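Local structure of fumarate reductase iron-sulfur subunit (Mycolicibacterium smegmatis, 7D6V) at residues R39-A42 with T43-D47; P70-M73 with C74-R77; M131-E134 with D135-R138; I225-K228 with E229-A232; D104-F107 with N108-A112. The protein binds three iron-sulfur clusters in the Sdh1 succinate dehydrogenase and probably passes electrons from the flavoprotein subunit toward quinone at the membrane anchor. All coordinates share one frame; numbering follows the deposited sequence.

Contact 1 of 5, residues R39-A42 with T43-D47; sequences RLQA and TQTPD
Leu40 lays one methyl over the base of the Gln44 side chain, CD1 of Leu40 lying 3.8 Å from CB of Gln44, and the two chains cross at a slant. Its branch point also meets the next residue: CG of Leu40 is 3.7 Å from OG1 of Thr45. With CG turned opposite the backbone N (chi1 -173°), the isobutyl group swings toward the residues that leave the helix.

Both neighbours hang on one backbone oxygen. Gln44 N gives Leu40 O a bond of 2.8 Å at 158°, the normal helical spacing of four residues, while Thr45 N gives it a straighter one, also 2.8 Å, from five residues on. The donors reach this oxygen from opposite faces of the carbonyl plane, and OG1 of Thr45 adds a weak approach of its own. This shared acceptor marks the end of the helix, since Gln44 is the first residue to depart from helical backbone angles.

One turn back, OG1 of Thr43 donates to Arg39 O, although the modelled separation is too short for its exact value to be trusted. Beyond the terminus the CA-H of Gln41 points to Thr45 O in a CA-H...O contact, 3.2 Å from Gln41 CA to Thr45 O, and Pro46 CA lies 3.3 Å from Gln41 O. The amide of Gln41 is held by Leu48 O through NE2.

Leu40 packs on Tyr23 and Val25 of strand 17-27, whereas Ala42, near the end of helix 33-43, packs on Tyr482 of succinate dehydrogenase subunit A, whose hydroxyl also bonds Pro46 O in the loop beyond.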
loop_
_atom_site.group_PDB
_atom_site.type_symbol
_atom_site.label_atom_id
_atom_site.label_comp_id
_atom_site.label_asym_id
_atom_site.label_seq_id
_atom_site.Cartn_x
_atom_site.Cartn_y
_atom_site.Cartn_z
ATOM N N ARG B 39 5.178 -7.851 21.499
ATOM C CA ARG B 39 5.258 -8.127 22.929
ATOM C C ARG B 39 6.017 -9.420 23.200
ATOM O O ARG B 39 6.822 -9.496 24.138
ATOM C CB ARG B 39 3.857 -8.192 23.533
ATOM C CG ARG B 39 3.844 -8.084 25.044
ATOM C CD ARG B 39 2.465 -8.330 25.613
ATOM N NE ARG B 39 1.416 -7.751 24.781
ATOM C CZ ARG B 39 1.027 -6.482 24.842
ATOM N NH1 ARG B 39 1.604 -5.648 25.693
ATOM N NH2 ARG B 39 0.063 -6.046 24.046
ATOM N N LEU B 40 5.775 -10.449 22.387
ATOM C CA LEU B 40 6.510 -11.700 22.534
ATOM C C LEU B 40 7.999 -11.499 22.276
ATOM O O LEU B 40 8.841 -12.097 22.955
ATOM C CB LEU B 40 5.930 -12.750 21.589
ATOM C CG LEU B 40 6.466 -14.172 21.708
ATOM C CD1 LEU B 40 6.075 -14.780 23.035
ATOM C CD2 LEU B 40 5.959 -15.018 20.555
ATOM N N GLN B 41 8.340 -10.669 21.290
ATOM C CA GLN B 41 9.740 -10.353 21.027
ATOM C C GLN B 41 10.382 -9.639 22.206
ATOM O O GLN B 41 11.508 -9.960 22.600
ATOM C CB GLN B 41 9.853 -9.490 19.775
ATOM C CG GLN B 41 10.297 -10.229 18.542
ATOM C CD GLN B 41 10.502 -9.301 17.373
ATOM O OE1 GLN B 41 10.059 -8.155 17.394
ATOM N NE2 GLN B 41 11.182 -9.786 16.345
ATOM N N ALA B 42 9.684 -8.662 22.777
ATOM C CA ALA B 42 10.255 -7.867 23.854
ATOM C C ALA B 42 10.234 -8.576 25.199
ATOM O O ALA B 42 10.899 -8.112 26.130
ATOM C CB ALA B 42 9.518 -6.532 23.966
ATOM N N THR B 43 9.501 -9.679 25.330
ATOM C CA THR B 43 9.407 -10.388 26.602
ATOM C C THR B 43 10.012 -11.783 26.585
ATOM O O THR B 43 10.650 -12.173 27.562
ATOM C CB THR B 43 7.943 -10.489 27.043
ATOM O OG1 THR B 43 7.171 -11.112 26.009
ATOM C CG2 THR B 43 7.376 -9.110 27.331
ATOM N N GLN B 44 9.834 -12.553 25.518
ATOM C CA GLN B 44 10.220 -13.959 25.536
ATOM C C GLN B 44 11.203 -14.352 24.445
ATOM O O GLN B 44 12.133 -15.116 24.713
ATOM C CB GLN B 44 8.972 -14.846 25.427
ATOM C CG GLN B 44 8.080 -14.813 26.654
ATOM C CD GLN B 44 6.781 -15.564 26.454
ATOM O OE1 GLN B 44 5.708 -14.967 26.401
ATOM N NE2 GLN B 44 6.870 -16.881 26.348
ATOM N N THR B 45 11.031 -13.852 23.220
ATOM C CA THR B 45 11.793 -14.302 22.055
ATOM C C THR B 45 12.441 -13.100 21.381
ATOM O O THR B 45 11.938 -12.600 20.364
ATOM C CB THR B 45 10.905 -15.054 21.066
ATOM O OG1 THR B 45 9.960 -14.148 20.486
ATOM C CG2 THR B 45 10.159 -16.174 21.761
ATOM N N PRO B 46 13.567 -12.617 21.911
ATOM C CA PRO B 46 14.209 -11.432 21.317
ATOM C C PRO B 46 14.667 -11.633 19.882
ATOM O O PRO B 46 14.707 -10.666 19.113
ATOM C CB PRO B 46 15.399 -11.172 22.252
ATOM C CG PRO B 46 15.156 -12.004 23.462
ATOM C CD PRO B 46 14.346 -13.166 23.029
ATOM N N ASP B 47 15.013 -12.862 19.496
ATOM C CA ASP B 47 15.579 -13.154 18.186
ATOM C C ASP B 47 14.550 -13.712 17.207
ATOM O O ASP B 47 14.927 -14.357 16.225
ATOM C CB ASP B 47 16.745 -14.129 18.325
ATOM C CG ASP B 47 16.375 -15.365 19.108
ATOM O OD1 ASP B 47 15.372 -15.317 19.849
ATOM O OD2 ASP B 47 17.070 -16.390 18.971
#

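Contact 2 of 5, residues P70-M73 with C74-R77; sequences PRLM and CMTR
The [2Fe-2S] site of a plant-type ferredoxin domain takes its last cysteine ligand from this segment, where strand 70-72 runs into a type I beta turn at Leu72 to Met75 that carries Cys74. SG of Cys74 binds an iron of the cluster; Cys62 is also a ligand of the cluster, as in plant-type ferredoxins probably on the same iron. The turn is defined by two pieces of evidence: Met73 and Cys74 have the backbone angles of its two central positions, and Met75 N closes it with a bond of 3.2 Å to Leu72 O.

That carbonyl oxygen has a second donor. OG1 of Thr76 donates to Leu72 O at 2.7 Å, and the two donors come from opposite faces of the carbonyl plane, each well out of it. The hydroxyl is placed there by a chi1 of -49°, which sets OG1 beside its own backbone N and faces it back at the end of the strand. One polar atom thus ties together the closing of the turn and the residue that follows it, two residues after Cys74.

Leu72 and Met75 run side by side, pointing the same way, with Leu72 CD1 4.1 Å from Met75 CG, and Leu72 also packs on Pro214 beside the neighbouring [4Fe-4S] cluster. Met73 rests on Leu34 of helix 33-43.

Arg71 curls through bends at chi2 and chi3 until its guanidinium lies flat across the threonine hydroxyl: OG1 of Thr76 sits over the centre of one face, 3.9 Å from Arg71 CZ.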
loop_
_atom_site.group_PDB
_atom_site.type_symbol
_atom_site.label_atom_id
_atom_site.label_comp_id
_atom_site.label_asym_id
_atom_site.label_seq_id
_atom_site.Cartn_x
_atom_site.Cartn_y
_atom_site.Cartn_z
ATOM N N PRO B 70 -3.715 -16.331 4.478
ATOM C CA PRO B 70 -2.744 -15.263 4.206
ATOM C C PRO B 70 -3.279 -13.887 4.569
ATOM O O PRO B 70 -4.241 -13.402 3.966
ATOM C CB PRO B 70 -2.499 -15.392 2.697
ATOM C CG PRO B 70 -2.906 -16.786 2.362
ATOM C CD PRO B 70 -4.054 -17.087 3.263
ATOM N N ARG B 71 -2.655 -13.251 5.555
ATOM C CA ARG B 71 -3.083 -11.970 6.091
ATOM C C ARG B 71 -1.880 -11.053 6.273
ATOM O O ARG B 71 -0.724 -11.455 6.119
ATOM C CB ARG B 71 -3.799 -12.136 7.438
ATOM C CG ARG B 71 -5.069 -12.961 7.415
ATOM C CD ARG B 71 -6.140 -12.285 6.595
ATOM N NE ARG B 71 -6.402 -10.932 7.072
ATOM C CZ ARG B 71 -7.248 -10.630 8.051
ATOM N NH1 ARG B 71 -7.920 -11.587 8.672
ATOM N NH2 ARG B 71 -7.414 -9.365 8.410
ATOM N N LEU B 72 -2.177 -9.796 6.590
ATOM C CA LEU B 72 -1.194 -8.872 7.135
ATOM C C LEU B 72 -1.288 -8.907 8.653
ATOM O O LEU B 72 -2.385 -8.832 9.210
ATOM C CB LEU B 72 -1.425 -7.449 6.628
ATOM C CG LEU B 72 -1.245 -7.148 5.143
ATOM C CD1 LEU B 72 -1.703 -5.735 4.854
ATOM C CD2 LEU B 72 0.198 -7.339 4.723
ATOM N N MET B 73 -0.139 -9.035 9.318
ATOM C CA MET B 73 -0.146 -9.125 10.772
ATOM C C MET B 73 -0.594 -7.821 11.417
ATOM O O MET B 73 -1.237 -7.842 12.470
ATOM C CB MET B 73 1.236 -9.529 11.279
ATOM C CG MET B 73 1.530 -11.009 11.128
ATOM S SD MET B 73 3.131 -11.514 11.774
ATOM C CE MET B 73 4.211 -10.963 10.460
ATOM N N CYS B 74 -0.286 -6.697 10.776
ATOM C CA CYS B 74 -0.652 -5.385 11.306
ATOM C C CYS B 74 -2.118 -5.010 11.073
ATOM O O CYS B 74 -2.564 -3.946 11.501
ATOM C CB CYS B 74 0.261 -4.303 10.722
ATOM S SG CYS B 74 -0.336 -3.574 9.179
ATOM N N MET B 75 -2.863 -5.880 10.398
ATOM C CA MET B 75 -4.266 -5.620 10.122
ATOM C C MET B 75 -5.206 -6.691 10.658
ATOM O O MET B 75 -6.416 -6.592 10.435
ATOM C CB MET B 75 -4.490 -5.461 8.612
ATOM C CG MET B 75 -3.809 -4.247 8.007
ATOM S SD MET B 75 -4.366 -2.678 8.691
ATOM C CE MET B 75 -6.034 -2.598 8.052
ATOM N N THR B 76 -4.699 -7.703 11.356
ATOM C CA THR B 76 -5.531 -8.786 11.866
ATOM C C THR B 76 -5.960 -8.454 13.290
ATOM O O THR B 76 -5.119 -8.320 14.181
ATOM C CB THR B 76 -4.782 -10.115 11.813
ATOM O OG1 THR B 76 -4.204 -10.277 10.513
ATOM C CG2 THR B 76 -5.726 -11.270 12.079
ATOM N N ARG B 77 -7.274 -8.356 13.502
ATOM C CA ARG B 77 -7.809 -7.649 14.661
ATOM C C ARG B 77 -7.579 -8.374 15.979
ATOM O O ARG B 77 -7.677 -7.737 17.033
ATOM C CB ARG B 77 -9.304 -7.404 14.466
ATOM C CG ARG B 77 -9.782 -6.062 14.971
ATOM C CD ARG B 77 -11.239 -5.845 14.612
ATOM N NE ARG B 77 -11.433 -5.778 13.168
ATOM C CZ ARG B 77 -12.267 -6.560 12.492
ATOM N NH1 ARG B 77 -12.987 -7.470 13.131
ATOM N NH2 ARG B 77 -12.381 -6.431 11.178
#

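Contact 3 of 5, residues M131-E134 with D135-R138; sequences MQQE and DVNR
NE2 of Gln133 is gripped by two amide oxygens, OD1 of Asn137 and OE1 of Gln140. The bond to Asn137 OD1 measures 2.9 Å from Gln133 NE2 and is nearly straight at 174°. The acceptor lies in the plane of the Gln133 amide, but the donor stands above the carbonyl plane of Asn137, the two amides being turned 41° apart. A bend at chi2 (68°) turns the end of the Gln133 chain forward along the helix to this partner, one turn on. Its other end is fixed too, because OE1 accepts from Arg110 N of succinate dehydrogenase subunit A.

The first turn is closed by short-span backbone bonds, Val136 N to Gln133 O at 3.0 Å and a weak one from Asp135 N to Gln132 O. Val136 presents CG1 to Met131 CB at 3.8 Å, the two chains crossing at about a right angle. The carboxylate of Asp135 leaves the contact and bonds Ser221 of the membrane anchor subunit.

Helix 133-142 begins where three subunits meet: Met131 packs on the loop at His183 to Leu185 that follows helix 171-181, and residues of subunit A and of the membrane anchor flank the same turn.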
loop_
_atom_site.group_PDB
_atom_site.type_symbol
_atom_site.label_atom_id
_atom_site.label_comp_id
_atom_site.label_asym_id
_atom_site.label_seq_id
_atom_site.Cartn_x
_atom_site.Cartn_y
_atom_site.Cartn_z
ATOM N N MET B 131 -4.550 13.484 -20.009
ATOM C CA MET B 131 -5.355 12.294 -19.786
ATOM C C MET B 131 -6.635 12.682 -19.068
ATOM O O MET B 131 -6.612 13.491 -18.138
ATOM C CB MET B 131 -4.597 11.244 -18.965
ATOM C CG MET B 131 -3.295 10.777 -19.590
ATOM S SD MET B 131 -2.414 9.590 -18.569
ATOM C CE MET B 131 -1.465 10.690 -17.530
ATOM N N GLN B 132 -7.749 12.107 -19.501
ATOM C CA GLN B 132 -9.020 12.287 -18.818
ATOM C C GLN B 132 -9.162 11.262 -17.696
ATOM O O GLN B 132 -8.550 10.193 -17.719
ATOM C CB GLN B 132 -10.182 12.172 -19.803
ATOM C CG GLN B 132 -10.134 13.186 -20.937
ATOM C CD GLN B 132 -10.335 14.612 -20.459
ATOM O OE1 GLN B 132 -11.115 14.866 -19.546
ATOM N NE2 GLN B 132 -9.631 15.548 -21.080
ATOM N N GLN B 133 -9.981 11.610 -16.701
ATOM C CA GLN B 133 -10.115 10.769 -15.514
ATOM C C GLN B 133 -10.702 9.401 -15.852
ATOM O O GLN B 133 -10.239 8.372 -15.339
ATOM C CB GLN B 133 -10.976 11.478 -14.471
ATOM C CG GLN B 133 -11.128 10.718 -13.172
ATOM C CD GLN B 133 -9.835 10.633 -12.394
ATOM O OE1 GLN B 133 -9.125 11.623 -12.240
ATOM N NE2 GLN B 133 -9.523 9.448 -11.893
ATOM N N GLU B 134 -11.729 9.371 -16.704
ATOM C CA GLU B 134 -12.341 8.104 -17.078
ATOM C C GLU B 134 -11.389 7.221 -17.868
ATOM O O GLU B 134 -11.578 6.001 -17.900
ATOM C CB GLU B 134 -13.620 8.348 -17.877
ATOM C CG GLU B 134 -13.399 8.963 -19.242
ATOM C CD GLU B 134 -13.537 10.467 -19.230
ATOM O OE1 GLU B 134 -13.368 11.074 -18.152
ATOM O OE2 GLU B 134 -13.813 11.047 -20.300
ATOM N N ASP B 135 -10.370 7.808 -18.496
ATOM C CA ASP B 135 -9.354 7.037 -19.195
ATOM C C ASP B 135 -8.319 6.438 -18.254
ATOM O O ASP B 135 -7.592 5.527 -18.659
ATOM C CB ASP B 135 -8.646 7.913 -20.228
ATOM C CG ASP B 135 -9.513 8.217 -21.427
ATOM O OD1 ASP B 135 -10.688 7.806 -21.433
ATOM O OD2 ASP B 135 -9.014 8.869 -22.368
ATOM N N VAL B 136 -8.236 6.921 -17.016
ATOM C CA VAL B 136 -7.214 6.468 -16.079
ATOM C C VAL B 136 -7.785 5.736 -14.876
ATOM O O VAL B 136 -7.001 5.226 -14.063
ATOM C CB VAL B 136 -6.326 7.636 -15.601
ATOM C CG1 VAL B 136 -5.834 8.448 -16.784
ATOM C CG2 VAL B 136 -7.080 8.515 -14.619
ATOM N N ASN B 137 -9.112 5.675 -14.726
ATOM C CA ASN B 137 -9.699 5.040 -13.545
ATOM C C ASN B 137 -9.306 3.568 -13.427
ATOM O O ASN B 137 -8.967 3.090 -12.333
ATOM C CB ASN B 137 -11.220 5.175 -13.587
ATOM C CG ASN B 137 -11.699 6.526 -13.113
ATOM O OD1 ASN B 137 -11.134 7.106 -12.190
ATOM N ND2 ASN B 137 -12.747 7.036 -13.743
ATOM N N ARG B 138 -9.355 2.831 -14.539
ATOM C CA ARG B 138 -9.113 1.393 -14.488
ATOM C C ARG B 138 -7.694 1.082 -14.034
ATOM O O ARG B 138 -7.482 0.185 -13.212
ATOM C CB ARG B 138 -9.381 0.766 -15.854
ATOM C CG ARG B 138 -10.847 0.647 -16.205
ATOM C CD ARG B 138 -11.064 -0.416 -17.258
ATOM N NE ARG B 138 -10.647 0.031 -18.581
ATOM C CZ ARG B 138 -10.781 -0.693 -19.686
ATOM N NH1 ARG B 138 -11.323 -1.899 -19.625
ATOM N NH2 ARG B 138 -10.375 -0.212 -20.849
#

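Contact 4 of 5, residues I225-K228 with E229-A232; sequences IPMK and ERVA
Backbone hydrogen bonds come first: Glu229 N, Arg230 N, Val231 N and Ala232 N each reach the oxygen four residues earlier, from Ile225 O to Lys228 O. Between Arg230 N and Pro226 O, for example, the distance is 2.9 Å, with an N-H...O angle of 155°. At Pro226 the helix is kinked, since its ring nitrogen has no hydrogen to give to the preceding turn, yet its oxygen still accepts normally.

Contacts between side chains are loose. SD of Met227 lies 4.2 Å from CD of Arg230, whose chain runs extended from CG to NE, and CG2 of Ile225 is 4.5 Å from CG of Glu229. Methylene CG of Arg230 lies against Pro226 O.

Charged groups find their partners elsewhere. Arg230 forms a salt bridge with Asp181, and Lys228 NZ bonds the oxygens of Cys203 and Leu200. Glu229, bent at chi2 (-66°), turns its carboxylate to Arg156, Tyr115 and Ser208 of the membrane anchor subunit.

This buried part of helix 219-235, kinked at Pro226, with the side chain of Lys228 about 6 Å from the [3Fe-4S] cluster and that of Ala232 about 7 Å from ubiquinone-1, belongs to the quinone end of a succinate dehydrogenase iron-sulfur subunit.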
loop_
_atom_site.group_PDB
_atom_site.type_symbol
_atom_site.label_atom_id
_atom_site.label_comp_id
_atom_site.label_asym_id
_atom_site.label_seq_id
_atom_site.Cartn_x
_atom_site.Cartn_y
_atom_site.Cartn_z
ATOM N N ILE B 225 -9.690 -11.566 -16.151
ATOM C CA ILE B 225 -10.684 -11.902 -17.172
ATOM C C ILE B 225 -10.637 -10.939 -18.355
ATOM O O ILE B 225 -10.706 -11.406 -19.503
ATOM C CB ILE B 225 -12.080 -12.012 -16.534
ATOM C CG1 ILE B 225 -12.153 -13.243 -15.633
ATOM C CG2 ILE B 225 -13.158 -12.084 -17.602
ATOM C CD1 ILE B 225 -13.330 -13.250 -14.701
ATOM N N PRO B 226 -10.556 -9.614 -18.164
ATOM C CA PRO B 226 -10.380 -8.736 -19.335
ATOM C C PRO B 226 -9.143 -9.050 -20.157
ATOM O O PRO B 226 -9.197 -9.003 -21.393
ATOM C CB PRO B 226 -10.305 -7.341 -18.705
ATOM C CG PRO B 226 -11.085 -7.457 -17.471
ATOM C CD PRO B 226 -10.820 -8.827 -16.946
ATOM N N MET B 227 -8.025 -9.383 -19.510
ATOM C CA MET B 227 -6.822 -9.708 -20.267
ATOM C C MET B 227 -6.969 -11.035 -20.996
ATOM O O MET B 227 -6.454 -11.194 -22.104
ATOM C CB MET B 227 -5.600 -9.729 -19.354
ATOM C CG MET B 227 -5.155 -8.354 -18.911
ATOM S SD MET B 227 -4.478 -7.358 -20.253
ATOM C CE MET B 227 -3.272 -8.477 -20.950
ATOM N N LYS B 228 -7.670 -11.995 -20.394
ATOM C CA LYS B 228 -7.948 -13.244 -21.093
ATOM C C LYS B 228 -8.826 -13.001 -22.313
ATOM O O LYS B 228 -8.625 -13.616 -23.364
ATOM C CB LYS B 228 -8.605 -14.245 -20.146
ATOM C CG LYS B 228 -7.634 -14.926 -19.206
ATOM C CD LYS B 228 -8.359 -15.760 -18.173
ATOM C CE LYS B 228 -7.384 -16.534 -17.302
ATOM N NZ LYS B 228 -6.966 -17.820 -17.916
ATOM N N GLU B 229 -9.798 -12.099 -22.193
ATOM C CA GLU B 229 -10.638 -11.761 -23.338
ATOM C C GLU B 229 -9.837 -11.070 -24.437
ATOM O O GLU B 229 -10.058 -11.323 -25.625
ATOM C CB GLU B 229 -11.806 -10.892 -22.882
ATOM C CG GLU B 229 -12.838 -11.639 -22.061
ATOM C CD GLU B 229 -13.563 -12.703 -22.865
ATOM O OE1 GLU B 229 -14.273 -12.348 -23.829
ATOM O OE2 GLU B 229 -13.421 -13.897 -22.537
ATOM N N ARG B 230 -8.902 -10.195 -24.066
ATOM C CA ARG B 230 -8.047 -9.557 -25.068
ATOM C C ARG B 230 -7.115 -10.567 -25.735
ATOM O O ARG B 230 -6.882 -10.508 -26.952
ATOM C CB ARG B 230 -7.258 -8.422 -24.421
ATOM C CG ARG B 230 -8.155 -7.336 -23.863
ATOM C CD ARG B 230 -7.399 -6.257 -23.124
ATOM N NE ARG B 230 -8.314 -5.224 -22.651
ATOM C CZ ARG B 230 -8.014 -3.933 -22.566
ATOM N NH1 ARG B 230 -6.814 -3.501 -22.919
ATOM N NH2 ARG B 230 -8.917 -3.072 -22.127
ATOM N N VAL B 231 -6.575 -11.506 -24.959
ATOM C CA VAL B 231 -5.748 -12.560 -25.534
ATOM C C VAL B 231 -6.570 -13.415 -26.488
ATOM O O VAL B 231 -6.079 -13.843 -27.536
ATOM C CB VAL B 231 -5.104 -13.404 -24.417
ATOM C CG1 VAL B 231 -4.489 -14.668 -24.988
ATOM C CG2 VAL B 231 -4.053 -12.595 -23.687
ATOM N N ALA B 232 -7.831 -13.678 -26.142
ATOM C CA ALA B 232 -8.706 -14.421 -27.043
ATOM C C ALA B 232 -8.992 -13.629 -28.311
ATOM O O ALA B 232 -9.103 -14.208 -29.396
ATOM C CB ALA B 232 -10.004 -14.786 -26.330
#

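Contact 5 of 5, residues D104-F107 with N108-A112; sequences DVSF and NYEKA
Phe107 and Lys111 touch across one turn of the helix: CG of Lys111 stands over a face of the ring, 4.1 Å from the centroid of Phe107 and 18° off its normal, a CH-pi contact shifted toward the rim. Beyond a bend at chi2, CE of the lysine also passes close to CE1 of the ring. The aromatic group gets there because its CG lies opposite the backbone N (chi1 156°), and Lys111 N holds the pair in step through a bond of 2.9 Å to Phe107 O.

Beside them, the amide of Asn108 is turned 78° from the phenylalanine ring. Its ND2 lies 3.7 Å from Val105 CB, while OD1 accepts from Gln152 NE2. Tyr109 points its ring edge at the loop, with CD2 of Tyr109 3.2 Å from Val105 O and that oxygen close to the ring plane; its hydroxyl bonds Phe42 O of succinate dehydrogenase subunit A.

Further out lies the entry to the helix. Glu110 N bonds Ser106 O at 2.9 Å, opening the helical pattern. Val105 centres an inverse gamma turn, whose weak bond runs 3.1 Å from Ser106 N to Asp104 O, and OG of Ser106 points back to Asp104 in another weak bond.

The whole is a helix start in which Ser106 holds the N-cap position without a side-chain capping bond, an inverse gamma turn leading straight into helix 107-112.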
loop_
_atom_site.group_PDB
_atom_site.type_symbol
_atom_site.label_atom_id
_atom_site.label_comp_id
_atom_site.label_asym_id
_atom_site.label_seq_id
_atom_site.Cartn_x
_atom_site.Cartn_y
_atom_site.Cartn_z
ATOM N N ASP B 104 11.826 -15.689 1.633
ATOM C CA ASP B 104 12.609 -15.078 0.562
ATOM C C ASP B 104 11.654 -14.684 -0.555
ATOM O O ASP B 104 11.389 -15.454 -1.478
ATOM C CB ASP B 104 13.687 -16.035 0.073
ATOM C CG ASP B 104 14.622 -15.396 -0.928
ATOM O OD1 ASP B 104 15.033 -16.087 -1.881
ATOM O OD2 ASP B 104 14.943 -14.203 -0.767
ATOM N N VAL B 105 11.120 -13.471 -0.467
ATOM C CA VAL B 105 10.247 -12.940 -1.524
ATOM C C VAL B 105 11.165 -12.223 -2.507
ATOM O O VAL B 105 11.311 -10.999 -2.516
ATOM C CB VAL B 105 9.139 -12.042 -0.965
ATOM C CG1 VAL B 105 8.092 -12.882 -0.266
ATOM C CG2 VAL B 105 9.707 -11.030 0.017
ATOM N N SER B 106 11.787 -13.010 -3.376
ATOM C CA SER B 106 12.615 -12.488 -4.453
ATOM C C SER B 106 12.191 -12.990 -5.819
ATOM O O SER B 106 12.580 -12.387 -6.826
ATOM C CB SER B 106 14.091 -12.841 -4.220
ATOM O OG SER B 106 14.356 -14.187 -4.566
ATOM N N PHE B 107 11.420 -14.075 -5.884
ATOM C CA PHE B 107 10.757 -14.476 -7.116
ATOM C C PHE B 107 9.921 -13.333 -7.676
ATOM O O PHE B 107 9.877 -13.116 -8.892
ATOM C CB PHE B 107 9.912 -15.722 -6.823
ATOM C CG PHE B 107 8.759 -15.939 -7.757
ATOM C CD1 PHE B 107 8.914 -16.696 -8.903
ATOM C CD2 PHE B 107 7.508 -15.424 -7.467
ATOM C CE1 PHE B 107 7.854 -16.910 -9.752
ATOM C CE2 PHE B 107 6.447 -15.631 -8.317
ATOM C CZ PHE B 107 6.619 -16.376 -9.459
ATOM N N ASN B 108 9.281 -12.565 -6.792
ATOM C CA ASN B 108 8.474 -11.431 -7.228
ATOM C C ASN B 108 9.334 -10.332 -7.840
ATOM O O ASN B 108 8.992 -9.781 -8.891
ATOM C CB ASN B 108 7.670 -10.888 -6.050
ATOM C CG ASN B 108 6.902 -11.968 -5.326
ATOM O OD1 ASN B 108 5.849 -12.400 -5.782
ATOM N ND2 ASN B 108 7.428 -12.415 -4.195
ATOM N N TYR B 109 10.457 -10.001 -7.205
ATOM C CA TYR B 109 11.326 -8.969 -7.755
ATOM C C TYR B 109 12.034 -9.431 -9.019
ATOM O O TYR B 109 12.422 -8.593 -9.838
ATOM C CB TYR B 109 12.331 -8.520 -6.698
ATOM C CG TYR B 109 11.670 -7.791 -5.555
ATOM C CD1 TYR B 109 11.368 -6.441 -5.652
ATOM C CD2 TYR B 109 11.322 -8.456 -4.391
ATOM C CE1 TYR B 109 10.750 -5.775 -4.618
ATOM C CE2 TYR B 109 10.706 -7.798 -3.352
ATOM C CZ TYR B 109 10.423 -6.456 -3.471
ATOM O OH TYR B 109 9.808 -5.794 -2.437
ATOM N N GLU B 110 12.204 -10.741 -9.199
ATOM C CA GLU B 110 12.724 -11.251 -10.462
ATOM C C GLU B 110 11.673 -11.169 -11.560
ATOM O O GLU B 110 11.996 -10.866 -12.713
ATOM C CB GLU B 110 13.210 -12.687 -10.283
ATOM C CG GLU B 110 14.658 -12.788 -9.849
ATOM C CD GLU B 110 14.894 -13.912 -8.864
ATOM O OE1 GLU B 110 15.787 -13.768 -8.004
ATOM O OE2 GLU B 110 14.188 -14.940 -8.946
ATOM N N LYS B 111 10.410 -11.441 -11.224
ATOM C CA LYS B 111 9.331 -11.278 -12.190
ATOM C C LYS B 111 9.090 -9.820 -12.546
ATOM O O LYS B 111 8.610 -9.535 -13.646
ATOM C CB LYS B 111 8.035 -11.888 -11.653
ATOM C CG LYS B 111 8.035 -13.401 -11.571
ATOM C CD LYS B 111 8.285 -14.028 -12.926
ATOM C CE LYS B 111 8.183 -15.538 -12.859
ATOM N NZ LYS B 111 8.291 -16.176 -14.197
ATOM N N ALA B 112 9.399 -8.898 -11.634
ATOM C CA ALA B 112 9.096 -7.490 -11.864
ATOM C C ALA B 112 9.889 -6.908 -13.027
ATOM O O ALA B 112 9.405 -5.992 -13.699
ATOM C CB ALA B 112 9.358 -6.684 -10.594
#

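Along the chain the order is contact 1, contact 2, contact 5, contact 3, contact 4. Contacts 1, 2 and 5 belong to the [2Fe-2S] domain. The centres of contacts 1 and 2 are about 19 Å apart, and those of contacts 2 and 5 about 22 Å. Contact 1 and contact 4 lie on opposite sides of the chain's centre, their centres about 49 Å apart. Contacts 3 and 4, on helices 133-142 and 219-235 with centres about 20 Å apart, touch through the like-charged Arg138 and Arg230, each of which bonds Gly215 O of the membrane anchor subunit. The set thus spans the chain from the [2Fe-2S] site to the quinone, consistent with an electron path through three clusters.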